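Local atomic coordinates of MaoC-like dehydratase (PDB entry 3KH8), a protein that probably catalyses the hydration of 2-enoyl thioesters or the reverse dehydration of 3-hydroxyacyl thioesters, as a hot dog fold lyase of the MaoC-like family. Residues 244-258 against 279-293. Numbering follows the deposited sequence.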
ATOM      1  N   PHE A 244     -10.603  18.405 -14.959  1.00 37.12           N
ATOM      2  CA  PHE A 244     -11.238  17.768 -13.800  1.00 36.53           C
ATOM      3  C   PHE A 244     -11.213  18.648 -12.545  1.00 36.15           C
ATOM      4  O   PHE A 244     -10.290  19.436 -12.349  1.00 36.28           O
ATOM      5  CB  PHE A 244     -10.584  16.410 -13.498  1.00 36.55           C
ATOM      6  CG  PHE A 244     -10.609  15.443 -14.657  1.00 36.38           C
ATOM      7  CD1 PHE A 244     -11.802  14.846 -15.065  1.00 36.59           C
ATOM      8  CD2 PHE A 244      -9.434  15.112 -15.327  1.00 36.02           C
ATOM      9  CE1 PHE A 244     -11.824  13.947 -16.134  1.00 36.13           C
ATOM     10  CE2 PHE A 244      -9.445  14.213 -16.394  1.00 35.82           C
ATOM     11  CZ  PHE A 244     -10.643  13.630 -16.798  1.00 35.97           C
ATOM     12  N   LYS A 245     -12.231  18.498 -11.698  1.00 35.51           N
ATOM     13  CA  LYS A 245     -12.319  19.224 -10.420  1.00 34.73           C
ATOM     14  C   LYS A 245     -11.264  18.749  -9.417  1.00 33.87           C
ATOM     15  O   LYS A 245     -10.812  19.514  -8.557  1.00 33.67           O
ATOM     16  CB  LYS A 245     -13.724  19.075  -9.808  1.00 35.03           C
ATOM     17  CG  LYS A 245     -14.159  17.625  -9.547  1.00 35.86           C
ATOM     18  CD  LYS A 245     -15.579  17.533  -8.992  1.00 37.13           C
ATOM     19  CE  LYS A 245     -16.055  16.085  -8.971  1.00 37.33           C
ATOM     20  NZ  LYS A 245     -17.400  15.933  -8.357  1.00 38.27           N
ATOM     21  N   GLN A 246     -10.892  17.477  -9.540  1.00 32.50           N
ATOM     22  CA  GLN A 246      -9.918  16.838  -8.665  1.00 31.21           C
ATOM     23  C   GLN A 246      -9.288  15.666  -9.428  1.00 29.65           C
ATOM     24  O   GLN A 246      -9.779  15.303 -10.501  1.00 29.62           O
ATOM     25  CB  GLN A 246     -10.588  16.374  -7.362  1.00 31.57           C
ATOM     26  CG  GLN A 246     -11.725  15.365  -7.537  1.00 33.10           C
ATOM     27  CD  GLN A 246     -12.500  15.122  -6.254  1.00 35.42           C
ATOM     28  OE1 GLN A 246     -12.990  16.060  -5.621  1.00 37.37           O
ATOM     29  NE2 GLN A 246     -12.624  13.859  -5.868  1.00 36.64           N
ATOM     30  N   PRO A 247      -8.188  15.088  -8.904  1.00 27.99           N
ATOM     31  CA  PRO A 247      -7.612  13.917  -9.572  1.00 26.56           C
ATOM     32  C   PRO A 247      -8.637  12.794  -9.756  1.00 25.02           C
ATOM     33  O   PRO A 247      -9.544  12.647  -8.937  1.00 24.98           O
ATOM     34  CB  PRO A 247      -6.509  13.476  -8.609  1.00 26.56           C
ATOM     35  CG  PRO A 247      -6.093  14.732  -7.927  1.00 27.57           C
ATOM     36  CD  PRO A 247      -7.367  15.516  -7.752  1.00 28.02           C
ATOM     37  N   ILE A 248      -8.499  12.028 -10.831  1.00 23.32           N
ATOM     38  CA  ILE A 248      -9.371  10.873 -11.064  1.00 21.70           C
ATOM     39  C   ILE A 248      -8.717   9.570 -10.600  1.00 20.41           C
ATOM     40  O   ILE A 248      -7.489   9.452 -10.594  1.00 20.20           O
ATOM     41  CB  ILE A 248      -9.799  10.757 -12.553  1.00 21.74           C
ATOM     42  CG1 ILE A 248      -8.583  10.499 -13.458  1.00 21.80           C
ATOM     43  CG2 ILE A 248     -10.574  12.009 -12.987  1.00 21.60           C
ATOM     44  CD1 ILE A 248      -8.931  10.023 -14.859  1.00 22.14           C
ATOM     45  N   LEU A 249      -9.541   8.598 -10.210  1.00 18.63           N
ATOM     46  CA  LEU A 249      -9.052   7.270  -9.855  1.00 17.28           C
ATOM     47  C   LEU A 249      -8.617   6.542 -11.122  1.00 16.27           C
ATOM     48  O   LEU A 249      -9.229   6.719 -12.174  1.00 16.25           O
ATOM     49  CB  LEU A 249     -10.141   6.470  -9.122  1.00 16.76           C
ATOM     50  CG  LEU A 249      -9.829   5.054  -8.618  1.00 17.04           C
ATOM     51  CD1 LEU A 249      -8.744   5.057  -7.520  1.00 16.35           C
ATOM     52  CD2 LEU A 249     -11.096   4.365  -8.122  1.00 15.43           C
ATOM     53  N   HIS A 250      -7.555   5.746 -11.016  1.00 15.09           N
ATOM     54  CA  HIS A 250      -7.072   4.917 -12.126  1.00 14.12           C
ATOM     55  C   HIS A 250      -8.211   4.069 -12.664  1.00 13.60           C
ATOM     56  O   HIS A 250      -8.911   3.418 -11.890  1.00 13.14           O
ATOM     57  CB  HIS A 250      -5.982   3.947 -11.654  1.00 13.92           C
ATOM     58  CG  HIS A 250      -4.763   4.604 -11.081  1.00 13.75           C
ATOM     59  ND1 HIS A 250      -4.783   5.326  -9.906  1.00 13.38           N
ATOM     60  CD2 HIS A 250      -3.472   4.590 -11.490  1.00 13.14           C
ATOM     61  CE1 HIS A 250      -3.563   5.753  -9.633  1.00 12.79           C
ATOM     62  NE2 HIS A 250      -2.750   5.324 -10.582  1.00 13.28           N
ATOM     63  N   GLY A 251      -8.395   4.070 -13.985  1.00 13.01           N
ATOM     64  CA  GLY A 251      -9.363   3.178 -14.622  1.00 12.58           C
ATOM     65  C   GLY A 251      -9.131   1.709 -14.288  1.00 12.33           C
ATOM     66  O   GLY A 251     -10.083   0.950 -14.091  1.00 12.07           O
ATOM     67  N   LEU A 252      -7.862   1.307 -14.210  1.00 12.09           N
ATOM     68  CA  LEU A 252      -7.529  -0.081 -13.882  1.00 11.88           C
ATOM     69  C   LEU A 252      -7.854  -0.459 -12.431  1.00 12.03           C
ATOM     70  O   LEU A 252      -8.078  -1.634 -12.136  1.00 11.95           O
ATOM     71  CB  LEU A 252      -6.067  -0.399 -14.220  1.00 11.69           C
ATOM     72  CG  LEU A 252      -5.760  -0.586 -15.712  1.00 11.60           C
ATOM     73  CD1 LEU A 252      -4.243  -0.676 -15.951  1.00 11.42           C
ATOM     74  CD2 LEU A 252      -6.479  -1.818 -16.272  1.00 10.73           C
ATOM     75  N   CYS A 253      -7.877   0.531 -11.539  1.00 12.11           N
ATOM     76  CA  CYS A 253      -8.312   0.312 -10.156  1.00 12.54           C
ATOM     77  C   CYS A 253      -9.822   0.021 -10.124  1.00 12.43           C
ATOM     78  O   CYS A 253     -10.266  -0.921  -9.467  1.00 12.20           O
ATOM     79  CB  CYS A 253      -7.959   1.517  -9.273  1.00 12.65           C
ATOM     80  SG  CYS A 253      -8.389   1.322  -7.504  1.00 13.63           S
ATOM     81  N   SER A 254     -10.596   0.825 -10.853  1.00 12.44           N
ATOM     82  CA  SER A 254     -12.031   0.569 -11.046  1.00 12.63           C
ATOM     83  C   SER A 254     -12.277  -0.828 -11.614  1.00 12.33           C
ATOM     84  O   SER A 254     -13.205  -1.523 -11.197  1.00 12.57           O
ATOM     85  CB  SER A 254     -12.651   1.620 -11.978  1.00 12.35           C
ATOM     86  OG  SER A 254     -12.617   2.898 -11.375  1.00 13.96           O
ATOM     87  N   MET A 255     -11.441  -1.229 -12.567  1.00 12.24           N
ATOM     88  CA  MET A 255     -11.519  -2.566 -13.142  1.00 12.31           C
ATOM     89  C   MET A 255     -11.235  -3.619 -12.068  1.00 12.11           C
ATOM     90  O   MET A 255     -11.871  -4.676 -12.048  1.00 12.09           O
ATOM     91  CB  MET A 255     -10.548  -2.708 -14.317  1.00 12.25           C
ATOM     92  CG  MET A 255     -10.728  -3.998 -15.126  1.00 12.93           C
ATOM     93  SD  MET A 255      -9.580  -4.078 -16.505  1.00 13.59           S
ATOM     94  CE  MET A 255     -10.070  -5.615 -17.288  1.00 12.80           C
ATOM     95  N   GLY A 256     -10.278  -3.319 -11.185  1.00 11.57           N
ATOM     96  CA  GLY A 256      -9.975  -4.177 -10.040  1.00 11.57           C
ATOM     97  C   GLY A 256     -11.164  -4.341  -9.111  1.00 11.21           C
ATOM     98  O   GLY A 256     -11.465  -5.453  -8.668  1.00 11.36           O
ATOM     99  N   VAL A 257     -11.843  -3.231  -8.824  1.00 11.19           N
ATOM    100  CA  VAL A 257     -13.024  -3.234  -7.955  1.00 11.18           C
ATOM    101  C   VAL A 257     -14.133  -4.113  -8.550  1.00 11.38           C
ATOM    102  O   VAL A 257     -14.726  -4.934  -7.840  1.00 11.14           O
ATOM    103  CB  VAL A 257     -13.520  -1.793  -7.650  1.00 11.14           C
ATOM    104  CG1 VAL A 257     -14.862  -1.804  -6.927  1.00 11.05           C
ATOM    105  CG2 VAL A 257     -12.486  -1.049  -6.806  1.00 11.40           C
ATOM    106  N   ALA A 258     -14.393  -3.956  -9.848  1.00 11.45           N
ATOM    107  CA  ALA A 258     -15.365  -4.826 -10.535  1.00 11.78           C
ATOM    108  C   ALA A 258     -14.926  -6.297 -10.493  1.00 11.87           C
ATOM    109  O   ALA A 258     -15.739  -7.189 -10.223  1.00 11.93           O
ATOM    110  CB  ALA A 258     -15.582  -4.364 -11.967  1.00 11.54           C
ATOM    111  N   VAL A 279     -13.293  -5.011 -20.766  1.00 15.39           N
ATOM    112  CA  VAL A 279     -14.129  -3.872 -20.412  1.00 15.53           C
ATOM    113  C   VAL A 279     -13.807  -2.703 -21.327  1.00 16.32           C
ATOM    114  O   VAL A 279     -12.784  -2.711 -22.029  1.00 16.23           O
ATOM    115  CB  VAL A 279     -13.890  -3.406 -18.937  1.00 15.34           C
ATOM    116  CG1 VAL A 279     -14.153  -4.531 -17.936  1.00 14.42           C
ATOM    117  CG2 VAL A 279     -12.476  -2.828 -18.749  1.00 14.72           C
ATOM    118  N   ARG A 280     -14.677  -1.700 -21.318  1.00 16.73           N
ATOM    119  CA  ARG A 280     -14.276  -0.384 -21.788  1.00 17.91           C
ATOM    120  C   ARG A 280     -14.483   0.644 -20.688  1.00 17.82           C
ATOM    121  O   ARG A 280     -15.369   0.496 -19.844  1.00 18.08           O
ATOM    122  CB  ARG A 280     -14.976   0.014 -23.096  1.00 18.30           C
ATOM    123  CG  ARG A 280     -16.426   0.412 -22.964  1.00 20.32           C
ATOM    124  CD  ARG A 280     -17.025   0.768 -24.330  1.00 22.32           C
ATOM    125  NE  ARG A 280     -18.481   0.668 -24.288  1.00 24.50           N
ATOM    126  CZ  ARG A 280     -19.169  -0.431 -24.583  1.00 24.68           C
ATOM    127  NH1 ARG A 280     -18.545  -1.536 -24.972  1.00 24.28           N
ATOM    128  NH2 ARG A 280     -20.489  -0.418 -24.501  1.00 25.80           N
ATOM    129  N   PHE A 281     -13.649   1.676 -20.691  1.00 18.08           N
ATOM    130  CA  PHE A 281     -13.754   2.742 -19.713  1.00 18.57           C
ATOM    131  C   PHE A 281     -14.556   3.877 -20.321  1.00 18.83           C
ATOM    132  O   PHE A 281     -14.133   4.505 -21.296  1.00 19.24           O
ATOM    133  CB  PHE A 281     -12.361   3.188 -19.260  1.00 18.45           C
ATOM    134  CG  PHE A 281     -11.507   2.054 -18.767  1.00 18.71           C
ATOM    135  CD1 PHE A 281     -11.731   1.492 -17.511  1.00 18.39           C
ATOM    136  CD2 PHE A 281     -10.498   1.524 -19.566  1.00 19.37           C
ATOM    137  CE1 PHE A 281     -10.954   0.426 -17.053  1.00 18.97           C
ATOM    138  CE2 PHE A 281      -9.713   0.453 -19.115  1.00 19.58           C
ATOM    139  CZ  PHE A 281      -9.944  -0.092 -17.856  1.00 19.16           C
ATOM    140  N   SER A 282     -15.724   4.130 -19.745  1.00 18.84           N
ATOM    141  CA  SER A 282     -16.712   4.990 -20.392  1.00 18.84           C
ATOM    142  C   SER A 282     -16.752   6.405 -19.827  1.00 18.86           C
ATOM    143  O   SER A 282     -17.044   7.353 -20.555  1.00 19.13           O
ATOM    144  CB  SER A 282     -18.096   4.333 -20.357  1.00 18.63           C
ATOM    145  OG  SER A 282     -18.353   3.773 -19.085  1.00 18.81           O
ATOM    146  N   SER A 283     -16.455   6.546 -18.537  1.00 18.84           N
ATOM    147  CA  SER A 283     -16.395   7.857 -17.886  1.00 18.78           C
ATOM    148  C   SER A 283     -15.530   7.779 -16.624  1.00 18.56           C
ATOM    149  O   SER A 283     -15.291   6.681 -16.111  1.00 18.33           O
ATOM    150  CB  SER A 283     -17.803   8.379 -17.564  1.00 18.76           C
ATOM    151  OG  SER A 283     -18.368   7.698 -16.459  1.00 19.99           O
ATOM    152  N   PRO A 284     -15.049   8.936 -16.127  1.00 18.47           N
ATOM    153  CA  PRO A 284     -14.111   8.867 -15.012  1.00 18.41           C
ATOM    154  C   PRO A 284     -14.764   8.656 -13.651  1.00 18.24           C
ATOM    155  O   PRO A 284     -15.934   8.991 -13.449  1.00 17.90           O
ATOM    156  CB  PRO A 284     -13.399  10.222 -15.068  1.00 18.52           C
ATOM    157  CG  PRO A 284     -14.387  11.139 -15.685  1.00 18.82           C
ATOM    158  CD  PRO A 284     -15.179  10.310 -16.654  1.00 18.39           C
ATOM    159  N   CYS A 285     -13.982   8.090 -12.737  1.00 18.25           N
ATOM    160  CA  CYS A 285     -14.367   7.894 -11.350  1.00 18.58           C
ATOM    161  C   CYS A 285     -13.487   8.783 -10.472  1.00 18.47           C
ATOM    162  O   CYS A 285     -12.313   8.995 -10.772  1.00 18.10           O
ATOM    163  CB  CYS A 285     -14.175   6.425 -10.970  1.00 18.30           C
ATOM    164  SG  CYS A 285     -14.665   5.983  -9.295  1.00 20.64           S
ATOM    165  N   PHE A 286     -14.056   9.306  -9.392  1.00 18.59           N
ATOM    166  CA  PHE A 286     -13.284  10.108  -8.454  1.00 18.94           C
ATOM    167  C   PHE A 286     -13.054   9.332  -7.165  1.00 18.50           C
ATOM    168  O   PHE A 286     -13.986   8.716  -6.636  1.00 18.48           O
ATOM    169  CB  PHE A 286     -13.968  11.456  -8.189  1.00 19.28           C
ATOM    170  CG  PHE A 286     -14.175  12.272  -9.432  1.00 21.10           C
ATOM    171  CD1 PHE A 286     -13.118  12.981  -9.998  1.00 21.90           C
ATOM    172  CD2 PHE A 286     -15.422  12.316 -10.052  1.00 21.82           C
ATOM    173  CE1 PHE A 286     -13.301  13.727 -11.154  1.00 22.83           C
ATOM    174  CE2 PHE A 286     -15.615  13.061 -11.208  1.00 23.02           C
ATOM    175  CZ  PHE A 286     -14.549  13.769 -11.763  1.00 23.07           C
ATOM    176  N   PRO A 287     -11.805   9.338  -6.661  1.00 18.36           N
ATOM    177  CA  PRO A 287     -11.532   8.623  -5.414  1.00 17.93           C
ATOM    178  C   PRO A 287     -12.467   9.129  -4.323  1.00 17.68           C
ATOM    179  O   PRO A 287     -12.654  10.341  -4.183  1.00 17.41           O
ATOM    180  CB  PRO A 287     -10.079   8.998  -5.095  1.00 18.16           C
ATOM    181  CG  PRO A 287      -9.506   9.514  -6.367  1.00 18.54           C
ATOM    182  CD  PRO A 287     -10.648  10.134  -7.110  1.00 18.25           C
ATOM    183  N   GLY A 288     -13.072   8.208  -3.581  1.00 17.33           N
ATOM    184  CA  GLY A 288     -14.083   8.570  -2.590  1.00 17.16           C
ATOM    185  C   GLY A 288     -15.490   8.180  -3.001  1.00 17.17           C
ATOM    186  O   GLY A 288     -16.379   8.066  -2.157  1.00 17.22           O
ATOM    187  N   GLU A 289     -15.695   7.972  -4.300  1.00 17.01           N
ATOM    188  CA  GLU A 289     -17.001   7.581  -4.816  1.00 16.96           C
ATOM    189  C   GLU A 289     -17.256   6.088  -4.634  1.00 16.96           C
ATOM    190  O   GLU A 289     -16.307   5.291  -4.524  1.00 16.66           O
ATOM    191  CB  GLU A 289     -17.149   7.993  -6.288  1.00 17.12           C
ATOM    192  CG  GLU A 289     -17.151   9.511  -6.488  1.00 17.54           C
ATOM    193  CD  GLU A 289     -17.513   9.934  -7.901  1.00 18.58           C
ATOM    194  OE1 GLU A 289     -16.981   9.357  -8.874  1.00 17.58           O
ATOM    195  OE2 GLU A 289     -18.336  10.859  -8.032  1.00 18.95           O
ATOM    196  N   THR A 290     -18.536   5.722  -4.588  1.00 16.42           N
ATOM    197  CA  THR A 290     -18.953   4.334  -4.422  1.00 16.49           C
ATOM    198  C   THR A 290     -19.114   3.658  -5.781  1.00 16.32           C
ATOM    199  O   THR A 290     -19.867   4.138  -6.638  1.00 16.36           O
ATOM    200  CB  THR A 290     -20.275   4.235  -3.621  1.00 16.42           C
ATOM    201  OG1 THR A 290     -20.119   4.911  -2.368  1.00 16.51           O
ATOM    202  CG2 THR A 290     -20.657   2.778  -3.361  1.00 16.89           C
ATOM    203  N   ILE A 291     -18.402   2.550  -5.969  1.00 15.96           N
ATOM    204  CA  ILE A 291     -18.469   1.793  -7.217  1.00 16.10           C
ATOM    205  C   ILE A 291     -19.403   0.600  -7.070  1.00 16.34           C
ATOM    206  O   ILE A 291     -19.134  -0.316  -6.284  1.00 16.23           O
ATOM    207  CB  ILE A 291     -17.072   1.318  -7.695  1.00 16.01           C
ATOM    208  CG1 ILE A 291     -16.176   2.521  -8.021  1.00 16.21           C
ATOM    209  CG2 ILE A 291     -17.209   0.383  -8.917  1.00 15.39           C
ATOM    210  CD1 ILE A 291     -14.711   2.159  -8.352  1.00 15.62           C
ATOM    211  N   GLN A 292     -20.498   0.627  -7.829  1.00 16.50           N
ATOM    212  CA  GLN A 292     -21.458  -0.477  -7.876  1.00 17.08           C
ATOM    213  C   GLN A 292     -21.154  -1.366  -9.069  1.00 16.84           C
ATOM    214  O   GLN A 292     -21.033  -0.875 -10.195  1.00 16.87           O
ATOM    215  CB  GLN A 292     -22.889   0.048  -8.029  1.00 17.42           C
ATOM    216  CG  GLN A 292     -23.403   0.912  -6.891  1.00 19.79           C
ATOM    217  CD  GLN A 292     -24.703   1.624  -7.251  1.00 23.01           C
ATOM    218  OE1 GLN A 292     -24.807   2.265  -8.298  1.00 24.69           O
ATOM    219  NE2 GLN A 292     -25.694   1.518  -6.379  1.00 24.78           N
ATOM    220  N   THR A 293     -21.051  -2.668  -8.833  1.00 16.47           N
ATOM    221  CA  THR A 293     -20.884  -3.618  -9.926  1.00 16.56           C
ATOM    222  C   THR A 293     -22.209  -4.346 -10.193  1.00 16.80           C
ATOM    223  O   THR A 293     -22.725  -5.056  -9.320  1.00 16.71           O
ATOM    224  CB  THR A 293     -19.719  -4.612  -9.662  1.00 16.27           C
ATOM    225  OG1 THR A 293     -18.509  -3.880  -9.424  1.00 16.29           O
ATOM    226  CG2 THR A 293     -19.503  -5.531 -10.856  1.00 16.54           C
TER
HETATM  227  O   HOH W   1     -11.457   7.236 -13.601  1.00 17.44           O
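Phe286 packs its ring into the loop 244-250, which leads into the central helix of a hot dog fold. Residues 251-258 begin that helix, and strands 279-281 and 290-293 belong to the antiparallel sheet that wraps it. With CG anti to the carbonyl carbon (chi1 -58°), the Phe286 ring lies against Lys245, Gln246 and Ile248. Lys245 CE lies over one face of the ring, 3.9 Å from the centroid, in a CH-pi contact. Lys245 NZ sits farther off centre, in a cation-pi contact. Pro247 O lies at the ring edge, in plane. Ile248 CG2 reaches Phe286 CE1 at 3.7 Å and also covers one face of the Phe244 ring.

The backbones are tied next to this ring. Leu249 N donates to Cys285 O at 2.9 Å, with an N-H...O angle of 158°. A water bridges the same two residues, donating to Leu249 O and accepting from Cys285 N. Beyond Phe286, a type II turn runs to Glu289, whose OE1 accepts from Phe286 N at 3.0 Å. Glu289 OE2 forms a salt bridge with Arg312.

Leu249 is buried, and its CB points toward 279-293. Its CD2 meets Cys285 SG and Ile291 CD1. Ile291 continues this apolar layer under the helix: its CG2 touches Val257 CG1 at 3.8 Å, and its CD1 lies near Ser254 OG.

Phe281 packs on the start of the helix. Gly251 O approaches its ring obliquely, 3.1 Å from Phe281 CE1. Met255 CB lies at the ring edge, near its plane, with Phe281 CE1 4.2 Å away.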